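Local coordinates for protein FI20010p1 (Drosophila melanogaster, PDB 7CFB) that probably acts in piRNA-guided gene silencing, as the Tudor protein Krimper, in a pathway where Aub methylation leads to assembly of the piRNA amplification complex, at residues R17-P22 with D90-Y95; K78-Q83 with I108-T113; I98-D103 with T141-P146; G121-Y126 with I134-N139. All blocks are in the same frame, centred on the assembly; numbering follows the deposited sequence.

Contact 1 of 4, residues R17-P22 with D90-Y95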
loop_
_atom_site.group_PDB
_atom_site.type_symbol
_atom_site.label_atom_id
_atom_site.label_comp_id
_atom_site.label_asym_id
_atom_site.label_seq_id
_atom_site.Cartn_x
_atom_site.Cartn_y
_atom_site.Cartn_z
ATOM N N ARG A 17 -8.759 17.956 16.806
ATOM C CA ARG A 17 -9.286 16.851 17.641
ATOM C C ARG A 17 -8.867 15.499 17.048
ATOM O O ARG A 17 -8.818 15.367 15.834
ATOM C CB ARG A 17 -10.807 16.949 17.715
ATOM C CG ARG A 17 -11.355 16.382 19.009
ATOM C CD ARG A 17 -10.527 16.957 20.138
ATOM N NE ARG A 17 -10.664 18.398 20.018
ATOM C CZ ARG A 17 -11.708 19.072 20.468
ATOM N NH1 ARG A 17 -11.770 20.380 20.310
ATOM N NH2 ARG A 17 -12.674 18.433 21.098
ATOM N N PHE A 18 -8.578 14.527 17.906
ATOM C CA PHE A 18 -8.151 13.188 17.442
ATOM C C PHE A 18 -9.338 12.351 16.999
ATOM O O PHE A 18 -10.441 12.561 17.465
ATOM C CB PHE A 18 -7.314 12.503 18.514
ATOM C CG PHE A 18 -5.899 13.001 18.533
ATOM C CD1 PHE A 18 -5.614 14.286 18.937
ATOM C CD2 PHE A 18 -4.865 12.202 18.110
ATOM C CE1 PHE A 18 -4.315 14.759 18.930
ATOM C CE2 PHE A 18 -3.570 12.674 18.096
ATOM C CZ PHE A 18 -3.294 13.946 18.523
ATOM N N LEU A 19 -9.089 11.390 16.118
ATOM C CA LEU A 19 -10.174 10.499 15.664
ATOM C C LEU A 19 -10.574 9.577 16.806
ATOM O O LEU A 19 -9.746 9.233 17.592
ATOM C CB LEU A 19 -9.668 9.659 14.502
ATOM C CG LEU A 19 -9.395 10.392 13.201
ATOM C CD1 LEU A 19 -8.524 9.522 12.324
ATOM C CD2 LEU A 19 -10.692 10.730 12.493
ATOM N N LEU A 20 -11.832 9.183 16.860
ATOM C CA LEU A 20 -12.249 8.229 17.906
ATOM C C LEU A 20 -11.613 6.860 17.640
ATOM O O LEU A 20 -11.579 6.424 16.513
ATOM C CB LEU A 20 -13.774 8.157 17.929
ATOM C CG LEU A 20 -14.448 9.391 18.514
ATOM C CD1 LEU A 20 -15.830 9.598 17.943
ATOM C CD2 LEU A 20 -14.497 9.311 20.018
ATOM N N PRO A 21 -11.130 6.160 18.679
ATOM C CA PRO A 21 -10.529 4.854 18.531
ATOM C C PRO A 21 -11.498 3.787 18.022
ATOM O O PRO A 21 -12.647 3.880 18.245
ATOM C CB PRO A 21 -10.214 4.479 19.973
ATOM C CG PRO A 21 -9.947 5.782 20.625
ATOM C CD PRO A 21 -10.993 6.675 20.023
ATOM N N PRO A 22 -10.994 2.733 17.365
ATOM C CA PRO A 22 -11.848 1.689 16.848
ATOM C C PRO A 22 -12.697 1.029 17.939
ATOM O O PRO A 22 -12.222 0.810 19.001
ATOM C CB PRO A 22 -10.856 0.646 16.336
ATOM C CG PRO A 22 -9.618 1.411 16.078
ATOM C CD PRO A 22 -9.595 2.535 17.074
ATOM N N ASP A 90 -14.844 10.610 11.316
ATOM C CA ASP A 90 -14.355 11.072 12.632
ATOM C C ASP A 90 -14.211 9.861 13.552
ATOM O O ASP A 90 -13.725 10.017 14.622
ATOM C CB ASP A 90 -15.200 12.212 13.186
ATOM C CG ASP A 90 -14.625 13.558 12.788
ATOM O OD1 ASP A 90 -13.632 13.981 13.414
ATOM O OD2 ASP A 90 -15.152 14.156 11.832
ATOM N N GLN A 91 -14.682 8.693 13.107
ATOM C CA GLN A 91 -14.584 7.454 13.926
ATOM C C GLN A 91 -13.698 6.450 13.183
ATOM O O GLN A 91 -14.111 5.995 12.098
ATOM C CB GLN A 91 -15.976 6.875 14.186
ATOM C CG GLN A 91 -15.957 5.424 14.645
ATOM C CD GLN A 91 -15.448 5.280 16.058
ATOM O OE1 GLN A 91 -16.135 5.607 17.023
ATOM N NE2 GLN A 91 -14.228 4.786 16.190
ATOM N N LEU A 92 -12.528 6.121 13.742
ATOM C CA LEU A 92 -11.631 5.180 13.053
ATOM C C LEU A 92 -12.415 3.896 12.842
ATOM O O LEU A 92 -13.017 3.443 13.750
ATOM C CB LEU A 92 -10.418 4.910 13.944
ATOM C CG LEU A 92 -9.221 5.817 13.702
ATOM C CD1 LEU A 92 -8.254 5.772 14.852
ATOM C CD2 LEU A 92 -8.542 5.445 12.410
ATOM N N PRO A 93 -12.336 3.231 11.685
ATOM C CA PRO A 93 -12.949 1.932 11.512
ATOM C C PRO A 93 -12.265 0.839 12.344
ATOM O O PRO A 93 -11.197 0.974 12.827
ATOM C CB PRO A 93 -12.751 1.620 10.032
ATOM C CG PRO A 93 -12.621 2.967 9.417
ATOM C CD PRO A 93 -11.838 3.755 10.433
ATOM N N ASP A 94 -12.887 -0.319 12.421
ATOM C CA ASP A 94 -12.309 -1.418 13.228
ATOM C C ASP A 94 -10.961 -1.889 12.695
ATOM O O ASP A 94 -10.670 -1.766 11.514
ATOM C CB ASP A 94 -13.178 -2.665 13.201
ATOM C CG ASP A 94 -14.519 -2.493 13.870
ATOM O OD1 ASP A 94 -14.691 -1.527 14.562
ATOM O OD2 ASP A 94 -15.353 -3.342 13.668
ATOM N N TYR A 95 -10.192 -2.492 13.582
ATOM C CA TYR A 95 -8.902 -3.088 13.177
ATOM C C TYR A 95 -9.174 -4.106 12.073
ATOM O O TYR A 95 -10.084 -4.916 12.166
ATOM C CB TYR A 95 -8.238 -3.766 14.371
ATOM C CG TYR A 95 -7.929 -2.850 15.523
ATOM C CD1 TYR A 95 -6.894 -1.951 15.448
ATOM C CD2 TYR A 95 -8.676 -2.870 16.674
ATOM C CE1 TYR A 95 -6.611 -1.099 16.488
ATOM C CE2 TYR A 95 -8.418 -2.017 17.721
ATOM C CZ TYR A 95 -7.379 -1.128 17.624
ATOM O OH TYR A 95 -7.089 -0.294 18.638
#
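Pro22 packs its ring most closely against Leu92, Pro93 and Tyr95, and following it atom by atom gives the shape of the contact. Pro22 CB comes 3.5 Å from Pro93 O. Pro22 CG stands 3.7 Å above the Tyr95 ring plane, displaced from the centre toward the rim near CZ, a CH-pi contact. Pro22 CD meets Leu92 CB at 4.0 Å, the two side chains lying side by side and pointing the same way. Further up the chain, Leu19 crosses Leu92 at about a right angle, with Leu19 CB 3.9 Å from Leu92 CG. Polar bonds hold the backbones in step: Leu20 N donates to Asp90 O and Leu92 N to Leu20 O, a single beta bridge between two loops. Gln91 CB points away from 17-22, but a bend at chi2 (72°) brings CD back toward Leu20 and Pro21. Gln91 NE2 then donates to Pro21 O at 2.7 Å, from a position well above that carbonyl's plane, and to Leu92 O at 3.0 Å, both acceptors near the plane of the amide. An alanine in place of Gln91 would probably leave Pro21 O and Leu92 O without this shared donor and let the proline-rich loop shift. The pair lies over the sheet: Tyr123 of strand 123-127 touches Pro21, Pro22, Leu92 and Tyr95, while Phe136 of strand 132-136 packs on Leu19 and Leu92.

Contact 2 of 4, residues K78-Q83 with I108-T113; sequences KVLQRQ and IITRIT
The guanidinium of Arg82 is met obliquely by Ile109 CD1, which lies 3.6 Å from Arg82 NE, and the two side chains cross at about a right angle. A bend at chi3 (77°) turns NE toward Ile109 CD1, while farther out NH1 is hydrogen-bonded to Asn107. The second flat group is the peptide carbonyl of Leu80. Ile109 N donates to Leu80 O at 3.2 Å, lying in the carbonyl plane and on a lone pair, and Ile108 CA adds a C-H...O contact to the same oxygen at 3.4 Å. The exchange is returned from the helix side, where Leu80 CA comes 3.1 Å from Ile109 O, so backbone meets backbone closely at this point. Apolar branches flank the junction. On the one hand Val79 CG1, anti to its backbone N, touches Ile109 CG2 at 3.6 Å; on the other, Leu80 and Ile108 run side by side, with Leu80 CD2 4.0 Å from Ile108 CB. Ile224 of helix 215-228 also packs on Leu80. The helix 74-80 ends here in a Schellman motif, with Gln83 N bonded to Lys78 O, Arg82 N to Val79 O, and Arg82 at positive phi as the C-prime residue; the capped end abuts the start of strand 108-117 inside Krimper's first Tudor domain.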
loop_
_atom_site.group_PDB
_atom_site.type_symbol
_atom_site.label_atom_id
_atom_site.label_comp_id
_atom_site.label_asym_id
_atom_site.label_seq_id
_atom_site.Cartn_x
_atom_site.Cartn_y
_atom_site.Cartn_z
ATOM N N LYS A 78 -8.487 6.299 -9.141
ATOM C CA LYS A 78 -9.323 7.520 -9.118
ATOM C C LYS A 78 -9.325 8.129 -7.717
ATOM O O LYS A 78 -9.270 9.323 -7.625
ATOM C CB LYS A 78 -10.740 7.214 -9.584
ATOM C CG LYS A 78 -10.952 7.159 -11.079
ATOM C CD LYS A 78 -12.422 7.063 -11.398
ATOM C CE LYS A 78 -12.748 6.562 -12.786
ATOM N NZ LYS A 78 -11.767 7.010 -13.796
ATOM N N VAL A 79 -9.435 7.319 -6.676
ATOM C CA VAL A 79 -9.386 7.841 -5.281
ATOM C C VAL A 79 -8.003 8.431 -5.009
ATOM O O VAL A 79 -7.917 9.486 -4.449
ATOM C CB VAL A 79 -9.693 6.742 -4.261
ATOM C CG1 VAL A 79 -9.246 7.127 -2.862
ATOM C CG2 VAL A 79 -11.153 6.372 -4.276
ATOM N N LEU A 80 -6.968 7.751 -5.467
ATOM C CA LEU A 80 -5.590 8.185 -5.179
ATOM C C LEU A 80 -5.315 9.567 -5.766
ATOM O O LEU A 80 -4.796 10.371 -5.073
ATOM C CB LEU A 80 -4.608 7.138 -5.690
ATOM C CG LEU A 80 -3.220 7.271 -5.099
ATOM C CD1 LEU A 80 -2.613 5.920 -4.805
ATOM C CD2 LEU A 80 -2.327 8.081 -6.006
ATOM N N GLN A 81 -5.816 9.839 -6.957
ATOM C CA GLN A 81 -5.576 11.122 -7.664
ATOM C C GLN A 81 -6.652 12.167 -7.333
ATOM O O GLN A 81 -6.757 13.133 -8.055
ATOM C CB GLN A 81 -5.362 10.850 -9.141
ATOM C CG GLN A 81 -4.073 10.112 -9.401
ATOM C CD GLN A 81 -3.987 9.669 -10.831
ATOM O OE1 GLN A 81 -3.249 10.224 -11.615
ATOM N NE2 GLN A 81 -4.758 8.664 -11.178
ATOM N N ARG A 82 -7.468 11.901 -6.320
ATOM C CA ARG A 82 -8.513 12.811 -5.809
ATOM C C ARG A 82 -9.536 13.120 -6.897
ATOM O O ARG A 82 -9.978 14.226 -6.948
ATOM C CB ARG A 82 -7.875 14.058 -5.191
ATOM C CG ARG A 82 -7.057 13.771 -3.947
ATOM C CD ARG A 82 -6.996 14.894 -2.947
ATOM N NE ARG A 82 -8.207 14.987 -2.179
ATOM C CZ ARG A 82 -8.467 15.935 -1.305
ATOM N NH1 ARG A 82 -7.582 16.877 -1.074
ATOM N NH2 ARG A 82 -9.599 15.922 -0.642
ATOM N N GLN A 83 -9.863 12.136 -7.725
ATOM C CA GLN A 83 -10.854 12.277 -8.807
ATOM C C GLN A 83 -12.233 11.847 -8.306
ATOM O O GLN A 83 -13.144 11.926 -9.082
ATOM C CB GLN A 83 -10.402 11.510 -10.048
ATOM C CG GLN A 83 -9.127 12.049 -10.664
ATOM C CD GLN A 83 -8.576 11.164 -11.751
ATOM O OE1 GLN A 83 -9.067 10.086 -12.011
ATOM N NE2 GLN A 83 -7.514 11.604 -12.383
ATOM N N ILE A 108 -2.483 13.118 -2.149
ATOM C CA ILE A 108 -2.969 11.805 -2.657
ATOM C C ILE A 108 -3.738 11.106 -1.544
ATOM O O ILE A 108 -3.547 11.442 -0.414
ATOM C CB ILE A 108 -1.862 10.915 -3.230
ATOM C CG1 ILE A 108 -1.005 10.277 -2.145
ATOM C CG2 ILE A 108 -1.040 11.634 -4.270
ATOM C CD1 ILE A 108 -0.359 9.012 -2.587
ATOM N N ILE A 109 -4.655 10.228 -1.905
ATOM C CA ILE A 109 -5.445 9.486 -0.894
ATOM C C ILE A 109 -5.220 7.993 -1.127
ATOM O O ILE A 109 -5.536 7.508 -2.197
ATOM C CB ILE A 109 -6.915 9.893 -0.963
ATOM C CG1 ILE A 109 -7.108 11.359 -0.581
ATOM C CG2 ILE A 109 -7.763 8.969 -0.134
ATOM C CD1 ILE A 109 -8.530 11.800 -0.638
ATOM N N THR A 110 -4.758 7.298 -0.101
ATOM C CA THR A 110 -4.409 5.870 -0.253
ATOM C C THR A 110 -5.193 4.988 0.718
ATOM O O THR A 110 -5.556 5.472 1.754
ATOM C CB THR A 110 -2.905 5.705 -0.076
ATOM O OG1 THR A 110 -2.481 4.468 -0.627
ATOM C CG2 THR A 110 -2.472 5.828 1.361
ATOM N N ARG A 111 -5.378 3.723 0.352
ATOM C CA ARG A 111 -6.114 2.722 1.164
ATOM C C ARG A 111 -5.247 2.322 2.350
ATOM O O ARG A 111 -4.075 2.189 2.182
ATOM C CB ARG A 111 -6.622 1.552 0.322
ATOM C CG ARG A 111 -7.501 1.958 -0.843
ATOM C CD ARG A 111 -8.341 0.820 -1.349
ATOM N NE ARG A 111 -7.492 -0.201 -1.904
ATOM C CZ ARG A 111 -7.837 -1.444 -2.101
ATOM N NH1 ARG A 111 -9.038 -1.865 -1.796
ATOM N NH2 ARG A 111 -6.963 -2.276 -2.589
ATOM N N ILE A 112 -5.871 2.149 3.489
ATOM C CA ILE A 112 -5.163 1.888 4.757
ATOM C C ILE A 112 -6.015 0.986 5.636
ATOM O O ILE A 112 -7.209 0.988 5.487
ATOM C CB ILE A 112 -4.910 3.245 5.442
ATOM C CG1 ILE A 112 -3.984 3.165 6.658
ATOM C CG2 ILE A 112 -6.206 3.975 5.728
ATOM C CD1 ILE A 112 -3.781 4.443 7.387
ATOM N N THR A 113 -5.365 0.252 6.513
ATOM C CA THR A 113 -6.047 -0.521 7.553
ATOM C C THR A 113 -5.270 -0.336 8.864
ATOM O O THR A 113 -4.074 -0.231 8.800
ATOM C CB THR A 113 -6.207 -1.979 7.139
ATOM O OG1 THR A 113 -6.981 -2.514 8.196
ATOM C CG2 THR A 113 -4.895 -2.710 7.003
#

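Contact 3 of 4, residues I98-D103 with T141-P146; sequences IFAVLD and TIFKLP
Ala100 and Phe143 form the tight middle of this antiparallel strand pair, exchanging two backbone hydrogen bonds, each of 2.9 Å: Ala100 N to Phe143 O and Phe143 N to Ala100 O. Leu102 N adds a third, to Thr141 O, nearly along the C=O axis. Around these bonds the side chains fit closely. Phe143 offers the edge of its ring to Leu102 CB, 3.7 Å from CE2. On the face that carries Val101 and Ile142, the Phe99 ring takes Ile142 CG2 at its own edge, 3.8 Å from CE2 and in the ring plane; chi1 of 65° sets Phe99 CG between the backbone N and the carbonyl carbon, on the side of Ile142. Toward the ends the pairing gives way to water. One molecule accepts from Leu145 N at 2.9 Å and donates to Ile98 O, bridging the two backbones where no direct bond is made between them, and another accepts from Thr141 N. At the first of these ends Leu145 CD1 touches Ile98 CG2 at 3.9 Å, and Leu145 CD2 lies equally far from Ala100 CB. An alanine in place of Leu145 would probably open a gap beside Ala100 and leave the Ile98 methyl without its mate. Strand 142-144 pairs on its far side with strand 87-89, and strand 99-103 with strand 108-117, whose Ile109 packs on Ala100, Leu102 and Phe143.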
loop_
_atom_site.group_PDB
_atom_site.type_symbol
_atom_site.label_atom_id
_atom_site.label_comp_id
_atom_site.label_asym_id
_atom_site.label_seq_id
_atom_site.Cartn_x
_atom_site.Cartn_y
_atom_site.Cartn_z
ATOM N N ILE A 98 -10.920 -1.766 5.965
ATOM C CA ILE A 98 -10.232 -0.901 4.976
ATOM C C ILE A 98 -10.907 0.470 4.830
ATOM O O ILE A 98 -12.106 0.529 4.779
ATOM C CB ILE A 98 -10.097 -1.657 3.656
ATOM C CG1 ILE A 98 -9.303 -2.945 3.857
ATOM C CG2 ILE A 98 -9.491 -0.789 2.587
ATOM C CD1 ILE A 98 -9.532 -3.918 2.775
ATOM N N PHE A 99 -10.101 1.520 4.781
ATOM C CA PHE A 99 -10.544 2.921 4.626
ATOM C C PHE A 99 -9.484 3.707 3.862
ATOM O O PHE A 99 -8.590 3.106 3.304
ATOM C CB PHE A 99 -11.002 3.521 5.948
ATOM C CG PHE A 99 -9.946 3.673 7.005
ATOM C CD1 PHE A 99 -9.565 2.605 7.793
ATOM C CD2 PHE A 99 -9.358 4.896 7.229
ATOM C CE1 PHE A 99 -8.619 2.765 8.775
ATOM C CE2 PHE A 99 -8.400 5.050 8.211
ATOM C CZ PHE A 99 -8.039 3.984 8.981
ATOM N N ALA A 100 -9.630 5.021 3.812
ATOM C CA ALA A 100 -8.672 5.856 3.071
ATOM C C ALA A 100 -8.072 6.931 3.973
ATOM O O ALA A 100 -8.712 7.351 4.906
ATOM C CB ALA A 100 -9.347 6.436 1.867
ATOM N N VAL A 101 -6.833 7.282 3.689
ATOM C CA VAL A 101 -6.111 8.330 4.433
ATOM C C VAL A 101 -5.566 9.340 3.429
ATOM O O VAL A 101 -5.156 8.968 2.376
ATOM C CB VAL A 101 -5.041 7.757 5.372
ATOM C CG1 VAL A 101 -3.998 6.943 4.648
ATOM C CG2 VAL A 101 -4.412 8.819 6.240
ATOM N N LEU A 102 -5.603 10.597 3.806
ATOM C CA LEU A 102 -5.120 11.665 2.921
ATOM C C LEU A 102 -3.690 12.036 3.271
ATOM O O LEU A 102 -3.407 12.222 4.411
ATOM C CB LEU A 102 -6.039 12.881 3.065
ATOM C CG LEU A 102 -5.478 14.166 2.470
ATOM C CD1 LEU A 102 -5.530 14.144 0.965
ATOM C CD2 LEU A 102 -6.195 15.374 3.015
ATOM N N ASP A 103 -2.827 12.013 2.280
ATOM C CA ASP A 103 -1.479 12.593 2.422
ATOM C C ASP A 103 -1.718 14.042 1.982
ATOM O O ASP A 103 -1.841 14.252 0.810
ATOM C CB ASP A 103 -0.458 11.868 1.554
ATOM C CG ASP A 103 0.878 12.571 1.524
ATOM O OD1 ASP A 103 0.951 13.658 2.039
ATOM O OD2 ASP A 103 1.813 12.016 1.003
ATOM N N THR A 141 -6.401 12.986 8.474
ATOM C CA THR A 141 -7.688 13.192 7.781
ATOM C C THR A 141 -8.010 11.879 7.072
ATOM O O THR A 141 -7.264 11.513 6.193
ATOM C CB THR A 141 -7.533 14.283 6.726
ATOM O OG1 THR A 141 -7.347 15.491 7.443
ATOM C CG2 THR A 141 -8.733 14.399 5.827
ATOM N N ILE A 142 -9.113 11.245 7.439
ATOM C CA ILE A 142 -9.461 9.904 6.906
ATOM C C ILE A 142 -10.863 9.900 6.305
ATOM O O ILE A 142 -11.684 10.693 6.712
ATOM C CB ILE A 142 -9.309 8.846 8.008
ATOM C CG1 ILE A 142 -10.290 9.069 9.150
ATOM C CG2 ILE A 142 -7.888 8.795 8.503
ATOM C CD1 ILE A 142 -10.605 7.842 9.902
ATOM N N PHE A 143 -11.094 8.984 5.381
ATOM C CA PHE A 143 -12.382 8.863 4.672
ATOM C C PHE A 143 -12.825 7.414 4.540
ATOM O O PHE A 143 -12.020 6.517 4.632
ATOM C CB PHE A 143 -12.231 9.341 3.239
ATOM C CG PHE A 143 -11.554 10.670 3.089
ATOM C CD1 PHE A 143 -12.258 11.838 3.264
ATOM C CD2 PHE A 143 -10.213 10.743 2.784
ATOM C CE1 PHE A 143 -11.629 13.056 3.115
ATOM C CE2 PHE A 143 -9.583 11.959 2.641
ATOM C CZ PHE A 143 -10.304 13.112 2.788
ATOM N N LYS A 144 -14.130 7.267 4.357
ATOM C CA LYS A 144 -14.829 6.002 4.087
ATOM C C LYS A 144 -14.763 5.734 2.586
ATOM O O LYS A 144 -14.878 6.641 1.815
ATOM C CB LYS A 144 -16.286 6.110 4.518
ATOM C CG LYS A 144 -17.064 4.811 4.422
ATOM C CD LYS A 144 -18.482 5.022 3.999
ATOM C CE LYS A 144 -19.452 4.742 5.113
ATOM N NZ LYS A 144 -19.726 3.292 5.209
ATOM N N LEU A 145 -14.478 4.512 2.211
ATOM C CA LEU A 145 -14.446 4.212 0.778
ATOM C C LEU A 145 -15.811 3.673 0.388
ATOM O O LEU A 145 -16.438 3.073 1.195
ATOM C CB LEU A 145 -13.420 3.123 0.516
ATOM C CG LEU A 145 -11.964 3.521 0.638
ATOM C CD1 LEU A 145 -11.134 2.276 0.787
ATOM C CD2 LEU A 145 -11.530 4.305 -0.566
ATOM N N PRO A 146 -16.267 3.870 -0.853
ATOM C CA PRO A 146 -17.462 3.218 -1.322
ATOM C C PRO A 146 -17.143 1.713 -1.331
ATOM O O PRO A 146 -16.085 1.316 -1.714
ATOM C CB PRO A 146 -17.702 3.791 -2.714
ATOM C CG PRO A 146 -16.395 4.379 -3.097
ATOM C CD PRO A 146 -15.736 4.801 -1.811
HETATM O O HOH W 1 -14.164 2.551 4.313
HETATM O O HOH W 2 -3.860 13.067 6.717
#

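Contact 4 of 4, residues G121-Y126 with I134-N139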
loop_
_atom_site.group_PDB
_atom_site.type_symbol
_atom_site.label_atom_id
_atom_site.label_comp_id
_atom_site.label_asym_id
_atom_site.label_seq_id
_atom_site.Cartn_x
_atom_site.Cartn_y
_atom_site.Cartn_z
ATOM N N GLY A 121 0.798 5.566 22.279
ATOM C CA GLY A 121 -0.175 6.411 21.623
ATOM C C GLY A 121 -0.169 6.190 20.120
ATOM O O GLY A 121 0.863 5.877 19.511
ATOM N N GLY A 122 -1.337 6.354 19.513
ATOM C CA GLY A 122 -1.458 6.113 18.093
ATOM C C GLY A 122 -1.670 4.642 17.780
ATOM O O GLY A 122 -2.071 3.838 18.631
ATOM N N TYR A 123 -1.388 4.289 16.528
ATOM C CA TYR A 123 -1.697 2.962 16.015
ATOM C C TYR A 123 -0.636 2.540 15.011
ATOM O O TYR A 123 0.092 3.367 14.459
ATOM C CB TYR A 123 -3.080 2.923 15.349
ATOM C CG TYR A 123 -4.180 3.553 16.171
ATOM C CD1 TYR A 123 -4.436 4.918 16.097
ATOM C CD2 TYR A 123 -4.958 2.785 17.025
ATOM C CE1 TYR A 123 -5.433 5.499 16.855
ATOM C CE2 TYR A 123 -5.961 3.356 17.785
ATOM C CZ TYR A 123 -6.194 4.714 17.695
ATOM O OH TYR A 123 -7.191 5.287 18.450
ATOM N N ASP A 124 -0.563 1.233 14.782
ATOM C CA ASP A 124 0.198 0.669 13.677
ATOM C C ASP A 124 -0.754 0.458 12.508
ATOM O O ASP A 124 -1.826 -0.136 12.677
ATOM C CB ASP A 124 0.857 -0.650 14.083
ATOM C CG ASP A 124 1.930 -1.090 13.107
ATOM O OD1 ASP A 124 2.554 -0.215 12.471
ATOM O OD2 ASP A 124 2.152 -2.313 12.983
ATOM N N ALA A 125 -0.366 0.962 11.353
ATOM C CA ALA A 125 -1.245 0.921 10.176
ATOM C C ALA A 125 -0.508 0.374 8.964
ATOM O O ALA A 125 0.683 0.499 8.898
ATOM C CB ALA A 125 -1.767 2.301 9.911
ATOM N N TYR A 126 -1.256 -0.193 8.038
ATOM C CA TYR A 126 -0.680 -0.766 6.809
ATOM C C TYR A 126 -1.290 -0.116 5.567
ATOM O O TYR A 126 -2.459 -0.078 5.422
ATOM C CB TYR A 126 -0.882 -2.276 6.828
ATOM C CG TYR A 126 -0.328 -3.023 5.649
ATOM C CD1 TYR A 126 0.979 -2.855 5.262
ATOM C CD2 TYR A 126 -1.107 -3.890 4.922
ATOM C CE1 TYR A 126 1.515 -3.542 4.201
ATOM C CE2 TYR A 126 -0.596 -4.566 3.836
ATOM C CZ TYR A 126 0.723 -4.398 3.476
ATOM O OH TYR A 126 1.266 -5.049 2.431
ATOM N N ILE A 134 3.172 1.998 8.578
ATOM C CA ILE A 134 3.437 3.366 9.083
ATOM C C ILE A 134 2.746 3.554 10.427
ATOM O O ILE A 134 1.821 2.842 10.711
ATOM C CB ILE A 134 2.944 4.410 8.078
ATOM C CG1 ILE A 134 1.462 4.229 7.779
ATOM C CG2 ILE A 134 3.774 4.389 6.814
ATOM C CD1 ILE A 134 0.622 5.233 8.463
ATOM N N HIS A 135 3.242 4.486 11.212
ATOM C CA HIS A 135 2.601 4.821 12.494
ATOM C C HIS A 135 1.467 5.807 12.212
ATOM O O HIS A 135 1.665 6.714 11.446
ATOM C CB HIS A 135 3.624 5.363 13.479
ATOM C CG HIS A 135 3.001 5.652 14.789
ATOM N ND1 HIS A 135 2.592 4.673 15.623
ATOM C CD2 HIS A 135 2.680 6.802 15.383
ATOM C CE1 HIS A 135 2.066 5.204 16.682
ATOM N NE2 HIS A 135 2.112 6.487 16.556
ATOM N N PHE A 136 0.316 5.594 12.812
ATOM C CA PHE A 136 -0.846 6.470 12.591
ATOM C C PHE A 136 -1.161 7.155 13.916
ATOM O O PHE A 136 -1.640 6.503 14.829
ATOM C CB PHE A 136 -1.982 5.611 12.046
ATOM C CG PHE A 136 -3.252 6.309 11.651
ATOM C CD1 PHE A 136 -4.265 6.499 12.562
ATOM C CD2 PHE A 136 -3.470 6.693 10.349
ATOM C CE1 PHE A 136 -5.449 7.100 12.183
ATOM C CE2 PHE A 136 -4.650 7.300 9.976
ATOM C CZ PHE A 136 -5.638 7.502 10.893
ATOM N N ASP A 137 -0.941 8.458 13.953
ATOM C CA ASP A 137 -1.126 9.295 15.159
ATOM C C ASP A 137 -2.576 9.339 15.612
ATOM O O ASP A 137 -2.786 9.383 16.773
ATOM C CB ASP A 137 -0.652 10.712 14.924
ATOM C CG ASP A 137 0.840 10.799 14.989
ATOM O OD1 ASP A 137 1.410 9.977 15.653
ATOM O OD2 ASP A 137 1.382 11.662 14.373
ATOM N N GLY A 138 -3.516 9.341 14.683
ATOM C CA GLY A 138 -4.946 9.470 14.994
ATOM C C GLY A 138 -5.446 10.876 14.731
ATOM O O GLY A 138 -6.578 11.144 15.007
ATOM N N ASN A 139 -4.589 11.752 14.242
ATOM C CA ASN A 139 -4.966 13.140 13.896
ATOM C C ASN A 139 -5.096 13.253 12.377
ATOM O O ASN A 139 -5.364 14.317 11.903
ATOM C CB ASN A 139 -3.883 14.112 14.363
ATOM C CG ASN A 139 -2.570 13.819 13.689
ATOM O OD1 ASN A 139 -2.417 12.787 13.082
ATOM N ND2 ASN A 139 -1.615 14.714 13.770
HETATM O O HOH W 3 3.648 1.952 14.776
#
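Ala125 CB touches both Phe136 CB (3.9 Å) and Ile134 CD1 (4.0 Å). Beside this small apolar group, Tyr123 CD1 meets the edge of the Phe136 ring at CD1, 3.9 Å away, the two side chains crossing at a slant. Ile112 and Ile114 of strand 108-117 also pack on the Phe136 side chain. Backbone bonds run along the middle: Phe136 N reaches Tyr123 O almost straight (177°), Tyr123 N returns a bond to Phe136 O, and Ala125 and Ile134 exchange a second pair. This is the beta hairpin of strands 123-127 and 132-136, at the edge of the antiparallel sheet of the Tudor domain, with Tyr123, Ala125, Ile134 and Phe136 on one face and Asp124 and His135 on the other. At its open end Gly122 takes a positive phi (84°); a side chain there would run into His135 NE2 and Phe136 O. The imidazole of His135 lies beside this glycine, with Gly121 O in the ring plane, 3.1 Å from His135 CE1. On the polar flank a water, also in the ring plane, is bonded to His135 ND1 at 3.0 Å and weakly to Asp124 OD1. Asp124 OD2 makes a salt bridge with Arg30 and a hydrogen bond with Asn115.

Phe136 of contact 4 draws the others together: its ring meets Leu92 of contact 1 (CE1 to CD2, 3.5 Å), Ile142 of contact 3 (CZ to CG2, 3.5 Å) and Ile112 of contact 2 (CD2 to CD1, 3.7 Å). Contacts 2 and 3 are the nearest pair, their centres about 7 Å apart, and meet where Ile109 CD1 of contact 2 lies 3.4 Å from Phe143 CE2 of contact 3. Contacts 1 and 2 do not touch, their nearest atoms being about 5 Å apart. A probable hydrogen bond from Leu19 N to Gly138 O, 2.8 Å, ties contact 1 to the hairpin of contact 4. The structure is the apo form, with no ligand to relate the contacts to.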